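Local coordinates for anaphase-promoting complex subunit CUT9 (Schizosaccharomyces pombe, PDB 2XPI), which forms part of the anaphase-promoting complex, a ubiquitin ligase that controls mitosis and G1, pairing with a second copy of itself through its tetratricopeptide repeats, at residues W122-Y127 / C138-E143; L155-L160 / N171-T176; N548-H553 / H574-I579. One frame throughout, in Å; residues are numbered along the deposited sequence.

Contact 1. Residues W122-Y127 / C138-E143; sequences WLAQVY and CLLTKE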
loop_
_atom_site.group_PDB
_atom_site.type_symbol
_atom_site.label_atom_id
_atom_site.label_comp_id
_atom_site.label_asym_id
_atom_site.label_seq_id
_atom_site.Cartn_x
_atom_site.Cartn_y
_atom_site.Cartn_z
ATOM N N TRP A 122 7.004 18.428 5.114
ATOM C CA TRP A 122 5.857 17.824 5.773
ATOM C C TRP A 122 4.733 17.531 4.793
ATOM O O TRP A 122 4.001 16.543 4.957
ATOM C CB TRP A 122 5.393 18.696 6.939
ATOM C CG TRP A 122 6.305 18.573 8.127
ATOM C CD1 TRP A 122 7.114 19.548 8.663
ATOM C CD2 TRP A 122 6.537 17.391 8.898
ATOM N NE1 TRP A 122 7.804 19.044 9.736
ATOM C CE2 TRP A 122 7.469 17.721 9.900
ATOM C CE3 TRP A 122 6.040 16.080 8.840
ATOM C CZ2 TRP A 122 7.914 16.787 10.849
ATOM C CZ3 TRP A 122 6.491 15.148 9.789
ATOM C CH2 TRP A 122 7.416 15.512 10.773
ATOM N N LEU A 123 4.617 18.372 3.764
ATOM C CA LEU A 123 3.630 18.151 2.712
ATOM C C LEU A 123 4.036 16.910 1.927
ATOM O O LEU A 123 3.214 16.032 1.643
ATOM C CB LEU A 123 3.568 19.349 1.776
ATOM C CG LEU A 123 2.252 19.630 1.047
ATOM C CD1 LEU A 123 2.489 20.148 -0.372
ATOM C CD2 LEU A 123 1.305 18.441 1.041
ATOM N N ALA A 124 5.319 16.853 1.572
ATOM C CA ALA A 124 5.897 15.686 0.917
ATOM C C ALA A 124 5.624 14.399 1.705
ATOM O O ALA A 124 5.321 13.360 1.110
ATOM C CB ALA A 124 7.390 15.889 0.717
ATOM N N GLN A 125 5.721 14.476 3.034
ATOM C CA GLN A 125 5.458 13.340 3.918
ATOM C C GLN A 125 4.082 12.759 3.691
ATOM O O GLN A 125 3.906 11.533 3.618
ATOM C CB GLN A 125 5.525 13.778 5.370
ATOM C CG GLN A 125 6.850 13.541 6.031
ATOM C CD GLN A 125 7.050 12.089 6.336
ATOM O OE1 GLN A 125 6.946 11.663 7.484
ATOM N NE2 GLN A 125 7.309 11.307 5.304
ATOM N N VAL A 126 3.103 13.653 3.593
ATOM C CA VAL A 126 1.723 13.252 3.393
ATOM C C VAL A 126 1.631 12.444 2.098
ATOM O O VAL A 126 1.048 11.350 2.064
ATOM C CB VAL A 126 0.759 14.492 3.385
ATOM C CG1 VAL A 126 -0.665 14.073 3.118
ATOM C CG2 VAL A 126 0.852 15.274 4.707
ATOM N N TYR A 127 2.222 12.959 1.031
ATOM C CA TYR A 127 2.175 12.250 -0.242
ATOM C C TYR A 127 2.782 10.861 -0.134
ATOM O O TYR A 127 2.309 9.934 -0.776
ATOM C CB TYR A 127 2.892 13.032 -1.342
ATOM C CG TYR A 127 2.255 14.356 -1.681
ATOM C CD1 TYR A 127 0.946 14.638 -1.291
ATOM C CD2 TYR A 127 2.953 15.320 -2.386
ATOM C CE1 TYR A 127 0.350 15.858 -1.591
ATOM C CE2 TYR A 127 2.377 16.533 -2.691
ATOM C CZ TYR A 127 1.072 16.796 -2.290
ATOM O OH TYR A 127 0.485 17.994 -2.610
ATOM N N CYS A 138 8.591 15.102 -6.968
ATOM C CA CYS A 138 8.526 16.311 -7.776
ATOM C C CYS A 138 8.492 17.536 -6.861
ATOM O O CYS A 138 9.238 18.487 -7.055
ATOM C CB CYS A 138 7.361 16.283 -8.773
ATOM S SG CYS A 138 7.459 17.563 -10.174
ATOM N N LEU A 139 7.650 17.512 -5.842
ATOM C CA LEU A 139 7.501 18.680 -4.996
ATOM C C LEU A 139 8.852 19.095 -4.378
ATOM O O LEU A 139 9.190 20.279 -4.329
ATOM C CB LEU A 139 6.460 18.390 -3.929
ATOM C CG LEU A 139 6.266 19.467 -2.874
ATOM C CD1 LEU A 139 5.427 20.595 -3.450
ATOM C CD2 LEU A 139 5.610 18.877 -1.641
ATOM N N LEU A 140 9.625 18.110 -3.923
ATOM C CA LEU A 140 10.918 18.364 -3.292
ATOM C C LEU A 140 12.014 18.709 -4.310
ATOM O O LEU A 140 13.069 19.220 -3.946
ATOM C CB LEU A 140 11.336 17.149 -2.452
ATOM C CG LEU A 140 10.461 16.780 -1.258
ATOM C CD1 LEU A 140 11.006 15.547 -0.584
ATOM C CD2 LEU A 140 10.373 17.937 -0.266
ATOM N N THR A 141 11.758 18.420 -5.581
ATOM C CA THR A 141 12.691 18.731 -6.660
ATOM C C THR A 141 12.497 20.150 -7.192
ATOM O O THR A 141 13.460 20.868 -7.455
ATOM C CB THR A 141 12.516 17.749 -7.835
ATOM O OG1 THR A 141 13.063 16.475 -7.478
ATOM C CG2 THR A 141 13.228 18.263 -9.071
ATOM N N LYS A 142 11.235 20.534 -7.346
ATOM C CA LYS A 142 10.851 21.798 -7.964
ATOM C C LYS A 142 11.790 22.965 -7.650
ATOM O O LYS A 142 12.396 23.545 -8.557
ATOM C CB LYS A 142 9.408 22.164 -7.580
ATOM N N GLU A 143 11.911 23.306 -6.370
ATOM C CA GLU A 143 12.596 24.535 -5.969
ATOM C C GLU A 143 14.061 24.304 -5.613
ATOM O O GLU A 143 14.707 25.174 -5.030
ATOM C CB GLU A 143 11.884 25.146 -4.763
ATOM C CG GLU A 143 12.140 26.620 -4.574
ATOM C CD GLU A 143 11.133 27.471 -5.319
ATOM O OE1 GLU A 143 10.016 26.967 -5.570
ATOM O OE2 GLU A 143 11.453 28.638 -5.648
#

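Contact 2. Residues L155-L160 / N171-T176; sequences LAAFCL and NLLGET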
loop_
_atom_site.group_PDB
_atom_site.type_symbol
_atom_site.label_atom_id
_atom_site.label_comp_id
_atom_site.label_asym_id
_atom_site.label_seq_id
_atom_site.Cartn_x
_atom_site.Cartn_y
_atom_site.Cartn_z
ATOM N N LEU A 155 14.137 12.808 2.176
ATOM C CA LEU A 155 12.820 12.369 1.717
ATOM C C LEU A 155 12.752 12.212 0.200
ATOM O O LEU A 155 12.125 11.278 -0.300
ATOM C CB LEU A 155 11.714 13.285 2.218
ATOM C CG LEU A 155 10.322 12.683 2.012
ATOM C CD1 LEU A 155 10.249 11.264 2.541
ATOM C CD2 LEU A 155 9.260 13.546 2.660
ATOM N N ALA A 156 13.410 13.109 -0.529
ATOM C CA ALA A 156 13.485 12.988 -1.979
ATOM C C ALA A 156 14.216 11.696 -2.358
ATOM O O ALA A 156 13.766 10.958 -3.227
ATOM C CB ALA A 156 14.159 14.198 -2.601
ATOM N N ALA A 157 15.335 11.425 -1.696
ATOM C CA ALA A 157 16.077 10.191 -1.924
ATOM C C ALA A 157 15.210 8.983 -1.600
ATOM O O ALA A 157 15.179 7.997 -2.343
ATOM C CB ALA A 157 17.353 10.167 -1.075
ATOM N N PHE A 158 14.515 9.061 -0.471
ATOM C CA PHE A 158 13.647 7.982 -0.035
ATOM C C PHE A 158 12.589 7.664 -1.094
ATOM O O PHE A 158 12.266 6.499 -1.304
ATOM C CB PHE A 158 12.991 8.374 1.268
ATOM C CG PHE A 158 12.054 7.349 1.806
ATOM C CD1 PHE A 158 10.770 7.228 1.292
ATOM C CD2 PHE A 158 12.432 6.539 2.870
ATOM C CE1 PHE A 158 9.889 6.286 1.800
ATOM C CE2 PHE A 158 11.566 5.599 3.386
ATOM C CZ PHE A 158 10.294 5.466 2.851
ATOM N N CYS A 159 12.052 8.692 -1.757
ATOM C CA CYS A 159 11.031 8.495 -2.786
ATOM C C CYS A 159 11.643 7.893 -4.024
ATOM O O CYS A 159 11.022 7.086 -4.712
ATOM C CB CYS A 159 10.390 9.827 -3.179
ATOM S SG CYS A 159 9.307 10.536 -1.923
ATOM N N LEU A 160 12.865 8.321 -4.317
ATOM C CA LEU A 160 13.585 7.855 -5.472
ATOM C C LEU A 160 13.802 6.352 -5.321
ATOM O O LEU A 160 13.557 5.592 -6.250
ATOM C CB LEU A 160 14.896 8.622 -5.608
ATOM C CG LEU A 160 15.080 9.427 -6.909
ATOM C CD1 LEU A 160 13.760 9.668 -7.637
ATOM C CD2 LEU A 160 15.820 10.748 -6.661
ATOM N N ASN A 171 22.719 10.196 -7.211
ATOM C CA ASN A 171 22.965 11.620 -7.478
ATOM C C ASN A 171 22.648 12.494 -6.254
ATOM O O ASN A 171 23.415 13.392 -5.912
ATOM C CB ASN A 171 22.145 12.120 -8.681
ATOM C CG ASN A 171 22.660 11.587 -10.022
ATOM O OD1 ASN A 171 23.851 11.294 -10.182
ATOM N ND2 ASN A 171 21.755 11.466 -10.995
ATOM N N LEU A 172 21.514 12.221 -5.605
ATOM C CA LEU A 172 21.074 12.983 -4.440
ATOM C C LEU A 172 21.858 12.684 -3.162
ATOM O O LEU A 172 22.142 13.596 -2.386
ATOM C CB LEU A 172 19.583 12.761 -4.182
ATOM C CG LEU A 172 18.634 13.776 -4.806
ATOM C CD1 LEU A 172 17.284 13.718 -4.120
ATOM C CD2 LEU A 172 19.238 15.180 -4.700
ATOM N N LEU A 173 22.190 11.412 -2.937
ATOM C CA LEU A 173 22.892 10.993 -1.722
ATOM C C LEU A 173 24.410 11.106 -1.824
ATOM O O LEU A 173 25.074 11.395 -0.833
ATOM C CB LEU A 173 22.548 9.541 -1.393
ATOM C CG LEU A 173 21.380 9.171 -0.473
ATOM C CD1 LEU A 173 20.490 10.364 -0.206
ATOM C CD2 LEU A 173 20.583 7.994 -1.064
ATOM N N GLY A 174 24.956 10.861 -3.015
ATOM C CA GLY A 174 26.388 10.698 -3.193
ATOM C C GLY A 174 26.733 9.227 -3.056
ATOM O O GLY A 174 26.034 8.495 -2.358
ATOM N N GLU A 175 27.801 8.790 -3.722
ATOM C CA GLU A 175 28.186 7.373 -3.740
ATOM C C GLU A 175 28.828 6.949 -2.426
ATOM O O GLU A 175 28.942 5.761 -2.119
ATOM C CB GLU A 175 29.140 7.093 -4.901
ATOM C CG GLU A 175 28.606 7.525 -6.262
ATOM C CD GLU A 175 29.100 6.635 -7.396
ATOM O OE1 GLU A 175 29.422 7.173 -8.482
ATOM O OE2 GLU A 175 29.168 5.396 -7.201
ATOM N N THR A 176 29.252 7.947 -1.659
ATOM C CA THR A 176 29.732 7.744 -0.305
ATOM C C THR A 176 29.306 8.938 0.555
ATOM O O THR A 176 28.931 9.993 0.037
ATOM C CB THR A 176 31.248 7.621 -0.281
ATOM O OG1 THR A 176 31.824 8.887 -0.615
ATOM C CG2 THR A 176 31.716 6.562 -1.282
#

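Contact 3. Residues N548-H553 / H574-I579; sequences NDANVH and HESLAI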
loop_
_atom_site.group_PDB
_atom_site.type_symbol
_atom_site.label_atom_id
_atom_site.label_comp_id
_atom_site.label_asym_id
_atom_site.label_seq_id
_atom_site.Cartn_x
_atom_site.Cartn_y
_atom_site.Cartn_z
ATOM N N ASN A 548 12.326 -51.673 14.720
ATOM C CA ASN A 548 12.508 -52.562 13.568
ATOM C C ASN A 548 13.735 -52.285 12.686
ATOM O O ASN A 548 13.622 -51.662 11.618
ATOM C CB ASN A 548 11.255 -52.545 12.687
ATOM C CG ASN A 548 11.167 -51.295 11.827
ATOM O OD1 ASN A 548 11.286 -50.175 12.329
ATOM N ND2 ASN A 548 10.987 -51.482 10.520
ATOM N N ASP A 549 14.902 -52.762 13.099
ATOM C CA ASP A 549 16.072 -52.586 12.249
ATOM C C ASP A 549 16.740 -53.907 11.890
ATOM O O ASP A 549 17.219 -54.632 12.758
ATOM C CB ASP A 549 17.072 -51.611 12.870
ATOM C CG ASP A 549 17.785 -50.778 11.826
ATOM O OD1 ASP A 549 19.025 -50.887 11.721
ATOM O OD2 ASP A 549 17.102 -50.025 11.094
ATOM N N ALA A 550 16.758 -54.211 10.601
ATOM C CA ALA A 550 17.315 -55.465 10.137
ATOM C C ALA A 550 18.825 -55.434 10.248
ATOM O O ALA A 550 19.453 -56.440 10.563
ATOM C CB ALA A 550 16.895 -55.743 8.705
ATOM N N ASN A 551 19.423 -54.278 9.998
ATOM C CA ASN A 551 20.875 -54.230 10.039
ATOM C C ASN A 551 21.500 -54.422 11.427
ATOM O O ASN A 551 22.574 -55.011 11.524
ATOM C CB ASN A 551 21.444 -52.997 9.337
ATOM C CG ASN A 551 22.960 -53.081 9.169
ATOM O OD1 ASN A 551 23.716 -52.728 10.083
ATOM N ND2 ASN A 551 23.408 -53.574 8.012
ATOM N N VAL A 552 20.850 -53.953 12.494
ATOM C CA VAL A 552 21.396 -54.202 13.831
ATOM C C VAL A 552 21.175 -55.642 14.335
ATOM O O VAL A 552 21.937 -56.129 15.167
ATOM C CB VAL A 552 21.041 -53.101 14.906
ATOM C CG1 VAL A 552 20.118 -52.059 14.347
ATOM C CG2 VAL A 552 20.456 -53.717 16.169
ATOM N N HIS A 553 20.166 -56.332 13.807
ATOM C CA HIS A 553 19.991 -57.760 14.098
ATOM C C HIS A 553 21.077 -58.585 13.443
ATOM O O HIS A 553 21.608 -59.529 14.041
ATOM C CB HIS A 553 18.646 -58.260 13.595
ATOM C CG HIS A 553 17.530 -58.021 14.548
ATOM N ND1 HIS A 553 17.272 -58.860 15.609
ATOM C CD2 HIS A 553 16.618 -57.027 14.621
ATOM C CE1 HIS A 553 16.239 -58.398 16.289
ATOM N NE2 HIS A 553 15.821 -57.288 15.708
ATOM N N HIS A 574 16.978 -64.613 11.502
ATOM C CA HIS A 574 15.579 -64.795 11.144
ATOM C C HIS A 574 14.781 -63.492 11.292
ATOM O O HIS A 574 13.877 -63.225 10.505
ATOM C CB HIS A 574 14.939 -65.921 11.962
ATOM C CG HIS A 574 15.339 -67.295 11.521
ATOM N ND1 HIS A 574 15.129 -67.758 10.239
ATOM C CD2 HIS A 574 15.924 -68.315 12.195
ATOM C CE1 HIS A 574 15.577 -68.997 10.139
ATOM N NE2 HIS A 574 16.068 -69.356 11.310
ATOM N N GLU A 575 15.116 -62.679 12.290
ATOM C CA GLU A 575 14.489 -61.363 12.425
ATOM C C GLU A 575 14.842 -60.425 11.271
ATOM O O GLU A 575 13.965 -59.751 10.730
ATOM C CB GLU A 575 14.849 -60.701 13.761
ATOM C CG GLU A 575 14.075 -61.231 14.949
ATOM C CD GLU A 575 12.573 -61.016 14.814
ATOM O OE1 GLU A 575 11.811 -61.888 15.290
ATOM O OE2 GLU A 575 12.152 -59.986 14.231
ATOM N N SER A 576 16.121 -60.368 10.911
ATOM C CA SER A 576 16.561 -59.537 9.793
ATOM C C SER A 576 15.783 -59.885 8.540
ATOM O O SER A 576 15.102 -59.040 7.967
ATOM C CB SER A 576 18.047 -59.742 9.510
ATOM O OG SER A 576 18.853 -59.195 10.531
ATOM N N LEU A 577 15.898 -61.144 8.126
ATOM C CA LEU A 577 15.263 -61.639 6.909
ATOM C C LEU A 577 13.747 -61.504 6.928
ATOM O O LEU A 577 13.087 -61.704 5.912
ATOM C CB LEU A 577 15.649 -63.093 6.674
ATOM C CG LEU A 577 17.148 -63.247 6.433
ATOM C CD1 LEU A 577 17.563 -64.711 6.368
ATOM C CD2 LEU A 577 17.549 -62.495 5.168
ATOM N N ALA A 578 13.194 -61.168 8.085
ATOM C CA ALA A 578 11.764 -60.935 8.186
ATOM C C ALA A 578 11.469 -59.458 7.941
ATOM O O ALA A 578 10.482 -59.114 7.296
ATOM C CB ALA A 578 11.244 -61.379 9.534
ATOM N N ILE A 579 12.335 -58.585 8.446
ATOM C CA ILE A 579 12.186 -57.151 8.208
ATOM C C ILE A 579 12.535 -56.802 6.760
ATOM O O ILE A 579 11.992 -55.856 6.195
ATOM C CB ILE A 579 13.038 -56.318 9.190
ATOM C CG1 ILE A 579 12.513 -56.488 10.620
ATOM C CG2 ILE A 579 13.040 -54.852 8.789
ATOM C CD1 ILE A 579 13.571 -56.892 11.625
#

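Contact 1. Residues W122-Y127 / C138-E143
Two backbone N-H groups grip Cys138 O: those of Thr141 and Lys142, each N lying 2.9 Å from Cys138 O. No hydrogen bond links 138-143 to 122-127, and the side chains that meet are apolar where they touch. Leu139 carries the contact. Its CG is anti to the backbone N (chi1 175°), which sends the branch toward the facing helix, where CD2 lies among Leu123, the backbone N of Ala124 and Tyr127. Leu123 CD1 meets Leu139 CD2 at 3.6 Å, the two side chains crossing at about a right angle, and Tyr127 CE2 comes to 4.1 Å from Leu139 CD2. The tyrosine suits this border because its hydroxyl reaches past the leucines to hydrogen-bond Glu108 on helix 100-114. Leu140 leaves its backbone at a slant, yet its forked end straddles Ala124, with CD2 3.7 Å from Ala124 CB. A methyl suits Ala124, whose CA is 6.8 Å from Leu139 CA. The axes of the two segments approach to 9.9 Å at 156°, nearly antiparallel. A small residue faced by large apolar side chains fits the tetratricopeptide repeat, whose eighth position is usually small, here in TPR 2.

Contact 2. Residues L155-L160 / N171-T176
Leucine torsions set this meeting: at Leu172 chi1 is -94° and chi2 -161°, so that CD1 stands anti to CA and reaches as far as the side chain can go, while the side chain of Leu173 sets out along the interface and its chi1 of -91° brings the end over to helix 150-162. The extended Leu172 CD1 lands on the backbone ridge between two alanines, 3.5 Å from Ala156 CB and 3.9 Å from Ala157 N. Leu160 flanks that methyl, its CD2 lying 4.2 Å from Leu172 CD1, with the two side chains crossing at about a right angle. Leu173 instead spreads both methyls over Ala157, whose CB is 3.3 Å from Leu173 CD1 and 3.9 Å from Leu173 CD2. These are the two antiparallel helices of TPR 3, and Ala157 fills the eighth position, where the repeat keeps a small residue; Ala157 CA and Leu172 CA are 6.3 Å apart, so a methyl is enough to meet Leu173. Helix 198-212 continues the packing, with Leu205 touching both Ala157 and Leu173. Beyond Leu173 the chain leaves the helix at Gly174, where phi turns positive; a CB there would press on the carbonyl oxygen of Leu173, so glycine suits the turn. Gly174 O then hydrogen-bonds Arg206, a residue that also takes part in a gold cyanide site with Asn177.

Contact 3. Residues N548-H553 / H574-I579
Glu575 lays its aliphatic root over one face of the His553 ring: CB sits 3.7 Å from the centroid of the His553 imidazole and 17° off the ring normal, a CH-pi contact. Its CG follows, 3.8 Å from His553 CE1, and the two side chains run alongside each other in the same direction. Their polar ends stay apart, His553 NE2 and Glu575 OE2 being 4.8 Å from one another, so any influence of the carboxylate on the imidazole's ionisation would be through space. At the root of the histidine, Ser576 OG lies 3.2 Å from His553 CB. Below it the backbones come closest, with Ala550 CA 4.2 Å from Ser576 CA, a spacing that suits two small residues. Ile579 completes the shell, its CB 3.9 Å from Ala550 CB. One layer out, His553 ND1 hydrogen-bonds His572 ND1, which holds the ring's rotation, and Thr554 OG1 hydrogen-bonds both Ser576 OG and Ala550 O, tying the serine to the helix it faces. An alanine in place of His553 would take away the ring, and with it the CH-pi face for Glu575 and the bond to His572, and would probably leave this end of the hairpin looser. Close packing of the start of the first helix against the end of the second, with a small residue at position 27, is characteristic of the tetratricopeptide repeat, here TPR 14.

Contacts 1 and 2 are buried and neighbouring, their centres about 14 Å apart; contact 3 lies at the surface across the chain's centre, its centre about 77 Å from that of contact 1 and about 69 Å from that of contact 2. Each joins the two helices of its own repeat, contacts 1 and 2 through the middle or later part of the first helix, contact 3 through its start. Contacts 1 and 2 share an alanine under one leucine and a second leucine near its backbone N. They also merge, Leu140 CD1 packing 3.4 Å from Ala156 N, and both touch the second subunit. Contact 3 mixes methyls with an imidazole, a hydroxyl and a glutamate's aliphatic part, suiting partial exposure.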